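Local structure of effector protein HopAB2 (Pseudomonas syringae, 2FD4) at residues Gln16-Ser21 against Tyr116-Val121; Asp42-Leu47 against Leu83-Met88; Ile62-Asn67 against Pro99-Thr104. The protein suppresses programmed cell death and immunity in susceptible plants, its C-terminal domain being an E3 ubiquitin ligase, but triggers resistance in tomato when recognised by Pto. All coordinates share one frame; numbering follows the deposited sequence.

How the contacts relate
The three contacts illustrate how a small ligase domain of the U-box/RING type is built from one four-stranded sheet and the loops around it. Contact 1 pairs edge strand 18-21 with 117-121; contact 3 starts from the next strand, 61-65, and contact 2 from the other edge, 83-87. Their centres lie 12 to 14 Å apart. Phe118 N to Gly63 O (2.8 Å) joins contacts 1 and 3, and Ala84 O to Leu64 N (2.8 Å) joins contacts 2 and 3, both probable hydrogen bonds. The loops of contacts 2 and 3 converge on the inferred E2-binding site, the side chains of Leu47 and Pro102 lying about 4 Å apart at their nearest atoms.

Contact 1 of 3, residues Gln16-Ser21 against Tyr116-Val121; sequences QLRTIS and YAFRIV
Arg18 lies obliquely against the ring of Phe118, the guanidinium and ring planes 38° apart. Phe118 CZ sits over the centre of the guanidinium, 3.5 Å above its plane, while Arg18 CB rests beside Phe118 CD1 at 3.7 Å. A bend at chi3 (-77°) places Arg18 NE 3.6 Å from Phe118 CE1. On the same side of the sheet, Ile20 crosses the base of the phenylalanine, its CD1 tip packed 3.4 Å from Phe118 CB.

The other side carries Thr19 and Arg119, which run side by side in the same direction; Thr19 CG2 lies over one face of the Arg119 guanidinium, 3.7 Å from NH2. Water 1 sits in the plane of that group, accepting from NH2 and donating to Leu17 O. Next to Arg18 in the chain, Leu17 CD1 packs on Ala117 CB.

Between the two faces runs parallel sheet pairing, in which Ile20 uses both N and O, bonding to Arg119 and Val121, the neighbours of its partner Ile120. Arg119 N donates to Arg18 O (2.9 Å), Ile20 N to Arg119 O (3.0 Å), and Val121 N to Ile20 O, the straightest of the three at 168°. Strand 18-21 is thereby added as an edge of the domain's sheet.

Though Arg18 is buried, each nitrogen of its guanidinium has a hydrogen-bond partner: NH1 bonds Gln73 O, NH2 bonds Ala114 O, and NE shares water 2 with Arg18 N and Ala117 O. Two carbonyls and in-plane water 2 thus hold the guanidinium, leaving one flat side to the aromatic ring, which probably eases the burial of its charge.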
ATOM      1  N   GLN A  16       1.729  -5.014  10.115  1.00 46.47           N
ATOM      2  CA  GLN A  16       0.498  -5.160  10.859  1.00 47.53           C
ATOM      3  C   GLN A  16      -0.744  -5.157  10.027  1.00 47.44           C
ATOM      4  O   GLN A  16      -1.849  -5.260  10.539  1.00 49.48           O
ATOM      5  CB  GLN A  16       0.412  -4.003  11.844  1.00 48.60           C
ATOM      6  CG  GLN A  16       1.597  -3.959  12.737  1.00 49.38           C
ATOM      7  CD  GLN A  16       1.810  -2.676  13.441  1.00 52.48           C
ATOM      8  OE1 GLN A  16       1.939  -1.614  12.848  1.00 53.78           O
ATOM      9  NE2 GLN A  16       1.934  -2.780  14.777  1.00 50.30           N
ATOM     10  N   LEU A  17      -0.581  -4.955   8.743  1.00 47.97           N
ATOM     11  CA  LEU A  17      -1.729  -4.801   7.858  1.00 47.74           C
ATOM     12  C   LEU A  17      -2.426  -6.110   7.718  1.00 46.96           C
ATOM     13  O   LEU A  17      -1.808  -7.171   7.787  1.00 47.91           O
ATOM     14  CB  LEU A  17      -1.279  -4.306   6.497  1.00 47.42           C
ATOM     15  CG  LEU A  17      -0.720  -2.877   6.406  1.00 48.57           C
ATOM     16  CD1 LEU A  17      -0.365  -2.575   4.960  1.00 48.19           C
ATOM     17  CD2 LEU A  17      -1.650  -1.872   6.890  1.00 49.52           C
ATOM     18  N   ARG A  18      -3.730  -6.033   7.450  1.00 48.81           N
ATOM     19  CA  ARG A  18      -4.479  -7.178   6.909  1.00 48.53           C
ATOM     20  C   ARG A  18      -3.783  -7.599   5.637  1.00 48.79           C
ATOM     21  O   ARG A  18      -3.153  -6.773   4.948  1.00 49.39           O
ATOM     22  CB  ARG A  18      -5.917  -6.804   6.573  1.00 47.29           C
ATOM     23  CG  ARG A  18      -6.777  -6.533   7.820  1.00 46.19           C
ATOM     24  CD  ARG A  18      -8.092  -5.959   7.446  1.00 48.25           C
ATOM     25  NE  ARG A  18      -7.965  -4.538   7.091  1.00 46.33           N
ATOM     26  CZ  ARG A  18      -8.948  -3.753   6.743  1.00 47.86           C
ATOM     27  NH1 ARG A  18     -10.201  -4.194   6.686  1.00 47.66           N
ATOM     28  NH2 ARG A  18      -8.670  -2.477   6.439  1.00 46.33           N
ATOM     29  N   THR A  19      -3.901  -8.882   5.306  1.00 48.12           N
ATOM     30  CA  THR A  19      -3.191  -9.421   4.155  1.00 48.19           C
ATOM     31  C   THR A  19      -4.130  -9.980   3.103  1.00 48.12           C
ATOM     32  O   THR A  19      -5.285 -10.291   3.367  1.00 47.57           O
ATOM     33  CB  THR A  19      -2.156 -10.468   4.551  1.00 48.03           C
ATOM     34  OG1 THR A  19      -2.797 -11.674   5.061  1.00 48.09           O
ATOM     35  CG2 THR A  19      -1.185  -9.877   5.569  1.00 50.60           C
ATOM     36  N   ILE A  20      -3.605 -10.038   1.890  1.00 47.62           N
ATOM     37  CA  ILE A  20      -4.264 -10.599   0.768  1.00 46.96           C
ATOM     38  C   ILE A  20      -3.206 -11.394   0.077  1.00 47.20           C
ATOM     39  O   ILE A  20      -2.146 -10.918  -0.167  1.00 45.74           O
ATOM     40  CB  ILE A  20      -4.830  -9.542  -0.171  1.00 46.51           C
ATOM     41  CG1 ILE A  20      -5.889  -8.691   0.542  1.00 45.92           C
ATOM     42  CG2 ILE A  20      -5.474 -10.178  -1.387  1.00 48.43           C
ATOM     43  CD1 ILE A  20      -6.252  -7.440  -0.281  1.00 47.55           C
ATOM     44  N   SER A  21      -3.492 -12.653  -0.193  1.00 47.46           N
ATOM     45  CA  SER A  21      -2.536 -13.511  -0.842  1.00 49.32           C
ATOM     46  C   SER A  21      -2.353 -13.099  -2.274  1.00 49.59           C
ATOM     47  O   SER A  21      -3.279 -12.597  -2.873  1.00 49.96           O
ATOM     48  CB  SER A  21      -3.061 -14.945  -0.768  1.00 49.59           C
ATOM     49  OG  SER A  21      -3.424 -15.123   0.582  1.00 51.72           O
ATOM     50  N   TYR A 116      -7.388   1.109   5.204  1.00 46.62           N
ATOM     51  CA  TYR A 116      -7.404   1.166   3.778  1.00 46.64           C
ATOM     52  C   TYR A 116      -6.418   0.253   3.119  1.00 45.68           C
ATOM     53  O   TYR A 116      -6.661  -0.082   1.980  1.00 44.99           O
ATOM     54  CB  TYR A 116      -7.083   2.594   3.282  1.00 46.96           C
ATOM     55  CG  TYR A 116      -8.143   3.644   3.484  1.00 45.50           C
ATOM     56  CD1 TYR A 116      -8.968   4.014   2.435  1.00 46.91           C
ATOM     57  CD2 TYR A 116      -8.223   4.377   4.653  1.00 46.20           C
ATOM     58  CE1 TYR A 116      -9.877   4.974   2.563  1.00 46.88           C
ATOM     59  CE2 TYR A 116      -9.144   5.400   4.789  1.00 48.99           C
ATOM     60  CZ  TYR A 116      -9.972   5.677   3.714  1.00 51.12           C
ATOM     61  OH  TYR A 116     -10.907   6.663   3.760  1.00 51.50           O
ATOM     62  N   ALA A 117      -5.281  -0.053   3.764  1.00 46.34           N
ATOM     63  CA  ALA A 117      -4.150  -0.736   3.090  1.00 44.47           C
ATOM     64  C   ALA A 117      -4.094  -2.228   3.445  1.00 45.61           C
ATOM     65  O   ALA A 117      -4.333  -2.611   4.597  1.00 43.74           O
ATOM     66  CB  ALA A 117      -2.834  -0.072   3.411  1.00 45.85           C
ATOM     67  N   PHE A 118      -3.790  -3.033   2.426  1.00 44.93           N
ATOM     68  CA  PHE A 118      -3.680  -4.506   2.551  1.00 45.31           C
ATOM     69  C   PHE A 118      -2.300  -4.891   2.053  1.00 45.13           C
ATOM     70  O   PHE A 118      -1.870  -4.438   0.991  1.00 44.92           O
ATOM     71  CB  PHE A 118      -4.753  -5.153   1.696  1.00 44.98           C
ATOM     72  CG  PHE A 118      -6.112  -4.885   2.210  1.00 46.00           C
ATOM     73  CD1 PHE A 118      -6.682  -5.746   3.129  1.00 44.28           C
ATOM     74  CD2 PHE A 118      -6.805  -3.742   1.836  1.00 44.18           C
ATOM     75  CE1 PHE A 118      -7.931  -5.498   3.655  1.00 44.58           C
ATOM     76  CE2 PHE A 118      -8.062  -3.472   2.368  1.00 42.63           C
ATOM     77  CZ  PHE A 118      -8.627  -4.363   3.279  1.00 45.63           C
ATOM     78  N   ARG A 119      -1.531  -5.602   2.868  1.00 44.06           N
ATOM     79  CA  ARG A 119      -0.241  -6.123   2.439  1.00 44.46           C
ATOM     80  C   ARG A 119      -0.376  -7.377   1.570  1.00 45.85           C
ATOM     81  O   ARG A 119      -1.080  -8.331   1.934  1.00 44.24           O
ATOM     82  CB  ARG A 119       0.621  -6.396   3.690  1.00 44.85           C
ATOM     83  CG  ARG A 119       1.886  -7.087   3.382  1.00 44.43           C
ATOM     84  CD  ARG A 119       2.834  -7.007   4.533  1.00 47.57           C
ATOM     85  NE  ARG A 119       2.471  -7.928   5.552  1.00 47.61           N
ATOM     86  CZ  ARG A 119       2.852  -9.202   5.636  1.00 50.42           C
ATOM     87  NH1 ARG A 119       3.680  -9.780   4.743  1.00 53.16           N
ATOM     88  NH2 ARG A 119       2.402  -9.933   6.638  1.00 46.26           N
ATOM     89  N   ILE A 120       0.269  -7.363   0.385  1.00 45.62           N
ATOM     90  CA  ILE A 120       0.177  -8.504  -0.511  1.00 46.89           C
ATOM     91  C   ILE A 120       1.295  -9.509  -0.189  1.00 47.24           C
ATOM     92  O   ILE A 120       2.481  -9.151  -0.157  1.00 46.82           O
ATOM     93  CB  ILE A 120       0.224  -8.089  -1.986  1.00 46.78           C
ATOM     94  CG1 ILE A 120      -0.723  -6.913  -2.260  1.00 46.66           C
ATOM     95  CG2 ILE A 120      -0.151  -9.276  -2.893  1.00 45.94           C
ATOM     96  CD1 ILE A 120      -2.111  -7.066  -1.657  1.00 47.75           C
ATOM     97  N   VAL A 121       0.887 -10.737   0.082  1.00 47.16           N
ATOM     98  CA  VAL A 121       1.783 -11.834   0.438  1.00 47.76           C
ATOM     99  C   VAL A 121       1.732 -12.960  -0.600  1.00 47.79           C
ATOM    100  O   VAL A 121       0.779 -13.068  -1.377  1.00 47.63           O
ATOM    101  CB  VAL A 121       1.432 -12.425   1.825  1.00 47.83           C
ATOM    102  CG1 VAL A 121       1.503 -11.338   2.901  1.00 46.53           C
ATOM    103  CG2 VAL A 121       0.052 -13.084   1.827  1.00 47.11           C
TER
HETATM  104  O   HOH W   1       0.530  -8.454   8.039  1.00 40.82           O
HETATM  105  O   HOH W   2      -5.226  -3.421   7.006  1.00 40.04           O

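Contact 2 of 3, residues Asp42-Leu47 against Leu83-Met88; sequences DVTHCL and LAFMDM
The loop holding Cys46 and Leu47 meets edge strand 83-87 at Phe85, Met86 and Asp87, running across it with directions 69° apart instead of pairing as another strand. Cys46 SG, anti to the backbone N (chi1 168°), accepts a nearly straight hydrogen bond from Asp87 N at 3.3 Å, with an angle at the hydrogen of 172°, and it also packs on Met86 CB at 3.7 Å. A second, weak bond runs from Leu47 N to Phe85 O (3.3 Å), an oxygen that also receives a bond from water 3; the same water donates to His45 O.

U-box domains keep a RING-like fold without zinc, with hydrogen bonds and salt bridges in its place; the bonds here are consistent with that. The strand falls in the region required for ligase and anti-cell-death activity, and Asp87, the N-cap of helix 88-97, turns OD1 to Lys89 N and Gln60 N.

Side chains pack on either side of Cys46 in the loop, from Leu47 and from Thr44. Leu47 and Met86 lie side by side, pointing the same way, with Leu47 CD2 3.7 Å from Met86 CE. Thr44 crosses Phe85 at an angle, its CG2 3.9 Å from Phe85 CB, while Thr44 OG1 turns to Lys33 N.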
ATOM      1  N   ASP A  42       2.531  -6.665 -19.252  1.00 56.31           N
ATOM      2  CA  ASP A  42       1.306  -7.047 -18.525  1.00 55.52           C
ATOM      3  C   ASP A  42       1.414  -6.775 -17.024  1.00 55.16           C
ATOM      4  O   ASP A  42       0.473  -7.015 -16.273  1.00 55.78           O
ATOM      5  CB  ASP A  42       0.969  -8.533 -18.754  1.00 55.84           C
ATOM      6  CG  ASP A  42      -0.488  -8.763 -19.126  1.00 56.20           C
ATOM      7  OD1 ASP A  42      -1.394  -8.318 -18.383  1.00 57.53           O
ATOM      8  OD2 ASP A  42      -0.713  -9.407 -20.174  1.00 55.63           O
ATOM      9  N   VAL A  43       2.546  -6.224 -16.596  1.00 54.30           N
ATOM     10  CA  VAL A  43       2.882  -6.113 -15.194  1.00 53.01           C
ATOM     11  C   VAL A  43       2.121  -4.952 -14.567  1.00 52.79           C
ATOM     12  O   VAL A  43       1.904  -3.927 -15.212  1.00 52.16           O
ATOM     13  CB  VAL A  43       4.409  -5.903 -15.032  1.00 52.93           C
ATOM     14  CG1 VAL A  43       4.769  -5.589 -13.591  1.00 52.27           C
ATOM     15  CG2 VAL A  43       5.173  -7.127 -15.515  1.00 51.57           C
ATOM     16  N   THR A  44       1.712  -5.125 -13.307  1.00 51.96           N
ATOM     17  CA  THR A  44       1.120  -4.052 -12.550  1.00 51.75           C
ATOM     18  C   THR A  44       2.186  -2.979 -12.281  1.00 51.84           C
ATOM     19  O   THR A  44       3.308  -3.308 -11.871  1.00 52.32           O
ATOM     20  CB  THR A  44       0.570  -4.578 -11.190  1.00 51.67           C
ATOM     21  OG1 THR A  44      -0.286  -5.697 -11.420  1.00 51.46           O
ATOM     22  CG2 THR A  44      -0.214  -3.509 -10.485  1.00 51.15           C
ATOM     23  N   HIS A  45       1.835  -1.705 -12.497  1.00 51.88           N
ATOM     24  CA  HIS A  45       2.694  -0.575 -12.125  1.00 50.54           C
ATOM     25  C   HIS A  45       2.145   0.066 -10.885  1.00 51.36           C
ATOM     26  O   HIS A  45       0.939   0.045 -10.638  1.00 51.11           O
ATOM     27  CB  HIS A  45       2.790   0.477 -13.236  1.00 51.46           C
ATOM     28  CG  HIS A  45       3.740   0.097 -14.314  1.00 50.84           C
ATOM     29  ND1 HIS A  45       4.623   0.986 -14.903  1.00 48.50           N
ATOM     30  CD2 HIS A  45       3.971  -1.106 -14.889  1.00 51.99           C
ATOM     31  CE1 HIS A  45       5.345   0.340 -15.798  1.00 50.31           C
ATOM     32  NE2 HIS A  45       4.965  -0.926 -15.814  1.00 49.09           N
ATOM     33  N   CYS A  46       3.045   0.614 -10.087  1.00 49.38           N
ATOM     34  CA  CYS A  46       2.631   1.298  -8.888  1.00 48.76           C
ATOM     35  C   CYS A  46       1.898   2.532  -9.353  1.00 49.03           C
ATOM     36  O   CYS A  46       2.140   3.071 -10.425  1.00 45.71           O
ATOM     37  CB  CYS A  46       3.870   1.627  -8.045  1.00 48.93           C
ATOM     38  SG  CYS A  46       3.672   2.759  -6.652  1.00 48.87           S
ATOM     39  N   LEU A  47       0.957   2.992  -8.545  1.00 48.92           N
ATOM     40  CA  LEU A  47       0.335   4.273  -8.797  1.00 47.92           C
ATOM     41  C   LEU A  47       1.354   5.455  -8.954  1.00 46.92           C
ATOM     42  O   LEU A  47       1.109   6.428  -9.662  1.00 45.93           O
ATOM     43  CB  LEU A  47      -0.616   4.468  -7.594  1.00 48.38           C
ATOM     44  CG  LEU A  47      -1.566   5.638  -7.666  1.00 50.39           C
ATOM     45  CD1 LEU A  47      -2.577   5.416  -8.771  1.00 51.50           C
ATOM     46  CD2 LEU A  47      -2.212   5.790  -6.332  1.00 51.02           C
ATOM     47  N   LEU A  83      -9.226  -2.102  -5.281  1.00 49.46           N
ATOM     48  CA  LEU A  83      -7.878  -1.739  -4.817  1.00 48.52           C
ATOM     49  C   LEU A  83      -6.984  -1.127  -5.878  1.00 47.22           C
ATOM     50  O   LEU A  83      -7.041  -1.496  -7.035  1.00 48.62           O
ATOM     51  CB  LEU A  83      -7.104  -2.935  -4.250  1.00 47.06           C
ATOM     52  CG  LEU A  83      -7.805  -3.697  -3.166  1.00 46.10           C
ATOM     53  CD1 LEU A  83      -7.050  -5.032  -2.981  1.00 49.08           C
ATOM     54  CD2 LEU A  83      -7.834  -2.899  -1.924  1.00 47.62           C
ATOM     55  N   ALA A  84      -6.201  -0.149  -5.449  1.00 47.20           N
ATOM     56  CA  ALA A  84      -5.068   0.362  -6.223  1.00 46.52           C
ATOM     57  C   ALA A  84      -3.776  -0.188  -5.653  1.00 45.71           C
ATOM     58  O   ALA A  84      -3.487  -0.031  -4.493  1.00 48.15           O
ATOM     59  CB  ALA A  84      -5.037   1.860  -6.181  1.00 46.47           C
ATOM     60  N   PHE A  85      -2.989  -0.836  -6.487  1.00 47.00           N
ATOM     61  CA  PHE A  85      -1.714  -1.390  -6.033  1.00 46.59           C
ATOM     62  C   PHE A  85      -0.587  -0.399  -6.041  1.00 46.64           C
ATOM     63  O   PHE A  85      -0.437   0.399  -6.987  1.00 45.86           O
ATOM     64  CB  PHE A  85      -1.333  -2.594  -6.911  1.00 47.54           C
ATOM     65  CG  PHE A  85      -2.260  -3.757  -6.726  1.00 48.22           C
ATOM     66  CD1 PHE A  85      -2.310  -4.417  -5.525  1.00 48.59           C
ATOM     67  CD2 PHE A  85      -3.102  -4.155  -7.743  1.00 50.81           C
ATOM     68  CE1 PHE A  85      -3.183  -5.490  -5.350  1.00 49.39           C
ATOM     69  CE2 PHE A  85      -3.969  -5.203  -7.562  1.00 49.26           C
ATOM     70  CZ  PHE A  85      -4.012  -5.861  -6.371  1.00 47.99           C
ATOM     71  N   MET A  86       0.236  -0.431  -4.989  1.00 45.40           N
ATOM     72  CA  MET A  86       1.325   0.523  -4.868  1.00 47.27           C
ATOM     73  C   MET A  86       2.416   0.118  -3.907  1.00 47.28           C
ATOM     74  O   MET A  86       2.232  -0.754  -3.050  1.00 48.31           O
ATOM     75  CB  MET A  86       0.811   1.948  -4.504  1.00 47.51           C
ATOM     76  CG  MET A  86       0.209   2.015  -3.183  1.00 48.15           C
ATOM     77  SD  MET A  86      -0.809   3.442  -2.830  1.00 49.83           S
ATOM     78  CE  MET A  86      -2.229   3.057  -3.900  1.00 48.54           C
ATOM     79  N   ASP A  87       3.548   0.797  -4.022  1.00 47.10           N
ATOM     80  CA  ASP A  87       4.607   0.684  -3.001  1.00 47.17           C
ATOM     81  C   ASP A  87       4.284   1.581  -1.780  1.00 46.94           C
ATOM     82  O   ASP A  87       4.248   2.799  -1.908  1.00 47.36           O
ATOM     83  CB  ASP A  87       5.905   1.103  -3.685  1.00 46.14           C
ATOM     84  CG  ASP A  87       7.144   1.037  -2.769  1.00 48.49           C
ATOM     85  OD1 ASP A  87       7.088   0.597  -1.583  1.00 47.98           O
ATOM     86  OD2 ASP A  87       8.175   1.400  -3.295  1.00 47.66           O
ATOM     87  N   MET A  88       4.084   0.997  -0.586  1.00 47.83           N
ATOM     88  CA  MET A  88       3.767   1.784   0.610  1.00 48.70           C
ATOM     89  C   MET A  88       4.865   2.761   0.944  1.00 48.86           C
ATOM     90  O   MET A  88       4.610   3.739   1.624  1.00 48.26           O
ATOM     91  CB  MET A  88       3.507   0.908   1.855  1.00 48.68           C
ATOM     92  CG  MET A  88       2.755   1.666   3.072  1.00 50.40           C
ATOM     93  SD  MET A  88       2.416   0.350   4.313  1.00 52.13           S
ATOM     94  CE  MET A  88       1.235   1.197   5.356  1.00 53.29           C
TER
HETATM   95  O   HOH W   3      -1.391   0.446  -9.507  1.00 41.15           O

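Contact 3 of 3, residues Ile62-Asn67 against Pro99-Thr104; sequences IGLAGN and PEHPMT
With CG anti to the backbone N in both residues (chi1 -166° in Leu64, -179° in His101), the two side chains reach toward each other and meet tip to tip. Leu64 CD2 lies over one face of the imidazole, 3.7 Å from the ring centroid and displaced toward the rim on the CE1 side, which makes a CH-pi contact. Thr104 CG2, from within the same loop, lies over the opposite face toward the rim, 4.0 Å above the ring plane. At the ring edge, water 4 lies in the plane, donating to Leu64 O (2.9 Å) and accepting a weak bond from His101 NE2.

These groups join strand 61-65, an inner strand of the sheet, and the residues after it to the loop that follows helix 88-97. In the U-box/RING type of fold such a loop forms one wall of the E2 groove, consistent with the inferred E2-binding role of Pro102. Leu64 CD2 also touches Pro102 CD at 3.8 Å from the sheet side, while the proline packs against Phe94 and Leu91 of the helix and against Leu47.

Farther along, Gly66 and Thr104 are bridged by solvent: water 5 donates to Gly66 O and is 2.9 Å from Thr104 OG1. The threonine hydroxyl has a further hydrogen-bond partner in Glu106 N, and Thr104 CG2 lies 3.9 Å from Gly66 O.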
ATOM      1  N   ILE A  62       1.398  -3.007  -1.417  1.00 45.66           N
ATOM      2  CA  ILE A  62       0.068  -3.032  -0.815  1.00 46.15           C
ATOM      3  C   ILE A  62      -0.977  -2.822  -1.910  1.00 46.55           C
ATOM      4  O   ILE A  62      -0.693  -2.276  -3.003  1.00 48.14           O
ATOM      5  CB  ILE A  62      -0.077  -1.956   0.248  1.00 45.18           C
ATOM      6  CG1 ILE A  62       0.141  -0.552  -0.372  1.00 45.85           C
ATOM      7  CG2 ILE A  62       0.870  -2.205   1.365  1.00 45.19           C
ATOM      8  CD1 ILE A  62      -0.261   0.582   0.570  1.00 47.21           C
ATOM      9  N   GLY A  63      -2.191  -3.195  -1.571  1.00 46.26           N
ATOM     10  CA  GLY A  63      -3.377  -2.659  -2.217  1.00 45.52           C
ATOM     11  C   GLY A  63      -4.037  -1.659  -1.343  1.00 46.31           C
ATOM     12  O   GLY A  63      -4.185  -1.858  -0.118  1.00 45.79           O
ATOM     13  N   LEU A  64      -4.368  -0.510  -1.926  1.00 46.05           N
ATOM     14  CA  LEU A  64      -5.048   0.547  -1.213  1.00 46.45           C
ATOM     15  C   LEU A  64      -6.487   0.560  -1.694  1.00 46.45           C
ATOM     16  O   LEU A  64      -6.752   0.771  -2.862  1.00 46.66           O
ATOM     17  CB  LEU A  64      -4.411   1.933  -1.457  1.00 46.78           C
ATOM     18  CG  LEU A  64      -4.822   3.059  -0.506  1.00 45.58           C
ATOM     19  CD1 LEU A  64      -4.253   2.895   0.877  1.00 45.73           C
ATOM     20  CD2 LEU A  64      -4.436   4.444  -1.096  1.00 48.15           C
ATOM     21  N   ALA A  65      -7.413   0.400  -0.757  1.00 47.00           N
ATOM     22  CA  ALA A  65      -8.852   0.496  -1.020  1.00 46.71           C
ATOM     23  C   ALA A  65      -9.329   1.929  -1.151  1.00 45.89           C
ATOM     24  O   ALA A  65      -8.768   2.846  -0.590  1.00 44.84           O
ATOM     25  CB  ALA A  65      -9.624  -0.151   0.108  1.00 46.28           C
ATOM     26  N   GLY A  66     -10.456   2.103  -1.854  1.00 46.57           N
ATOM     27  CA  GLY A  66     -11.065   3.435  -1.933  1.00 45.31           C
ATOM     28  C   GLY A  66     -11.956   3.800  -0.776  1.00 45.48           C
ATOM     29  O   GLY A  66     -12.265   4.960  -0.565  1.00 44.86           O
ATOM     30  N   ASN A  67     -12.422   2.785  -0.035  1.00 45.13           N
ATOM     31  CA  ASN A  67     -13.180   3.022   1.181  1.00 45.98           C
ATOM     32  C   ASN A  67     -12.608   2.233   2.312  1.00 44.27           C
ATOM     33  O   ASN A  67     -12.117   1.110   2.071  1.00 42.38           O
ATOM     34  CB  ASN A  67     -14.634   2.668   0.931  1.00 45.51           C
ATOM     35  CG  ASN A  67     -15.172   3.478  -0.228  1.00 51.93           C
ATOM     36  OD1 ASN A  67     -15.404   4.673  -0.085  1.00 55.70           O
ATOM     37  ND2 ASN A  67     -15.249   2.863  -1.412  1.00 56.43           N
ATOM     38  N   PRO A  99      -1.660  14.716   3.335  1.00 46.49           N
ATOM     39  CA  PRO A  99      -2.309  13.592   3.968  1.00 47.19           C
ATOM     40  C   PRO A  99      -3.698  13.297   3.416  1.00 47.19           C
ATOM     41  O   PRO A  99      -4.714  13.552   4.081  1.00 45.76           O
ATOM     42  CB  PRO A  99      -2.327  13.974   5.448  1.00 46.26           C
ATOM     43  CG  PRO A  99      -2.413  15.463   5.441  1.00 48.01           C
ATOM     44  CD  PRO A  99      -1.698  15.924   4.190  1.00 48.79           C
ATOM     45  N   GLU A 100      -3.720  12.809   2.190  1.00 46.68           N
ATOM     46  CA  GLU A 100      -4.965  12.616   1.470  1.00 48.62           C
ATOM     47  C   GLU A 100      -4.819  11.431   0.533  1.00 47.53           C
ATOM     48  O   GLU A 100      -3.743  11.138  -0.008  1.00 47.30           O
ATOM     49  CB  GLU A 100      -5.410  13.884   0.802  1.00 49.07           C
ATOM     50  CG  GLU A 100      -4.905  14.100  -0.560  1.00 52.53           C
ATOM     51  CD  GLU A 100      -5.310  15.448  -1.126  1.00 54.52           C
ATOM     52  OE1 GLU A 100      -6.035  16.232  -0.453  1.00 59.83           O
ATOM     53  OE2 GLU A 100      -4.923  15.726  -2.289  1.00 64.07           O
ATOM     54  N   HIS A 101      -5.882  10.672   0.442  1.00 46.67           N
ATOM     55  CA  HIS A 101      -5.844   9.490  -0.380  1.00 45.90           C
ATOM     56  C   HIS A 101      -5.490   9.931  -1.834  1.00 44.17           C
ATOM     57  O   HIS A 101      -6.025  10.876  -2.380  1.00 46.13           O
ATOM     58  CB  HIS A 101      -7.198   8.815  -0.246  1.00 45.28           C
ATOM     59  CG  HIS A 101      -7.312   7.547  -1.026  1.00 45.23           C
ATOM     60  ND1 HIS A 101      -7.688   6.343  -0.468  1.00 46.73           N
ATOM     61  CD2 HIS A 101      -7.189   7.331  -2.351  1.00 45.52           C
ATOM     62  CE1 HIS A 101      -7.718   5.424  -1.415  1.00 43.77           C
ATOM     63  NE2 HIS A 101      -7.445   6.004  -2.575  1.00 48.98           N
ATOM     64  N   PRO A 102      -4.546   9.264  -2.430  1.00 44.54           N
ATOM     65  CA  PRO A 102      -4.043   9.699  -3.732  1.00 46.11           C
ATOM     66  C   PRO A 102      -5.084   9.658  -4.858  1.00 46.32           C
ATOM     67  O   PRO A 102      -4.888  10.360  -5.884  1.00 45.08           O
ATOM     68  CB  PRO A 102      -2.916   8.703  -3.978  1.00 46.06           C
ATOM     69  CG  PRO A 102      -3.254   7.520  -3.221  1.00 46.24           C
ATOM     70  CD  PRO A 102      -3.813   8.073  -1.961  1.00 45.49           C
ATOM     71  N   MET A 103      -6.173   8.875  -4.698  1.00 45.91           N
ATOM     72  CA  MET A 103      -7.290   8.916  -5.666  1.00 47.98           C
ATOM     73  C   MET A 103      -8.590   9.598  -5.221  1.00 46.93           C
ATOM     74  O   MET A 103      -9.210  10.225  -6.031  1.00 45.74           O
ATOM     75  CB  MET A 103      -7.543   7.547  -6.276  1.00 48.55           C
ATOM     76  CG  MET A 103      -6.293   7.137  -7.142  1.00 53.25           C
ATOM     77  SD  MET A 103      -6.228   5.363  -7.494  1.00 56.38           S
ATOM     78  CE  MET A 103      -7.850   5.081  -8.214  1.00 58.29           C
ATOM     79  N   THR A 104      -9.023   9.426  -3.968  1.00 45.52           N
ATOM     80  CA  THR A 104     -10.318   9.977  -3.513  1.00 46.02           C
ATOM     81  C   THR A 104     -10.120  11.320  -2.851  1.00 46.22           C
ATOM     82  O   THR A 104     -11.095  12.092  -2.672  1.00 45.32           O
ATOM     83  CB  THR A 104     -10.971   9.082  -2.514  1.00 45.85           C
ATOM     84  OG1 THR A 104     -10.162   9.032  -1.333  1.00 43.15           O
ATOM     85  CG2 THR A 104     -11.108   7.684  -3.084  1.00 46.60           C
TER
HETATM   86  O   HOH W   4      -7.918   3.273  -3.811  1.00 38.89           O
HETATM   87  O   HOH W   5     -11.579   7.225   0.378  1.00 43.76           O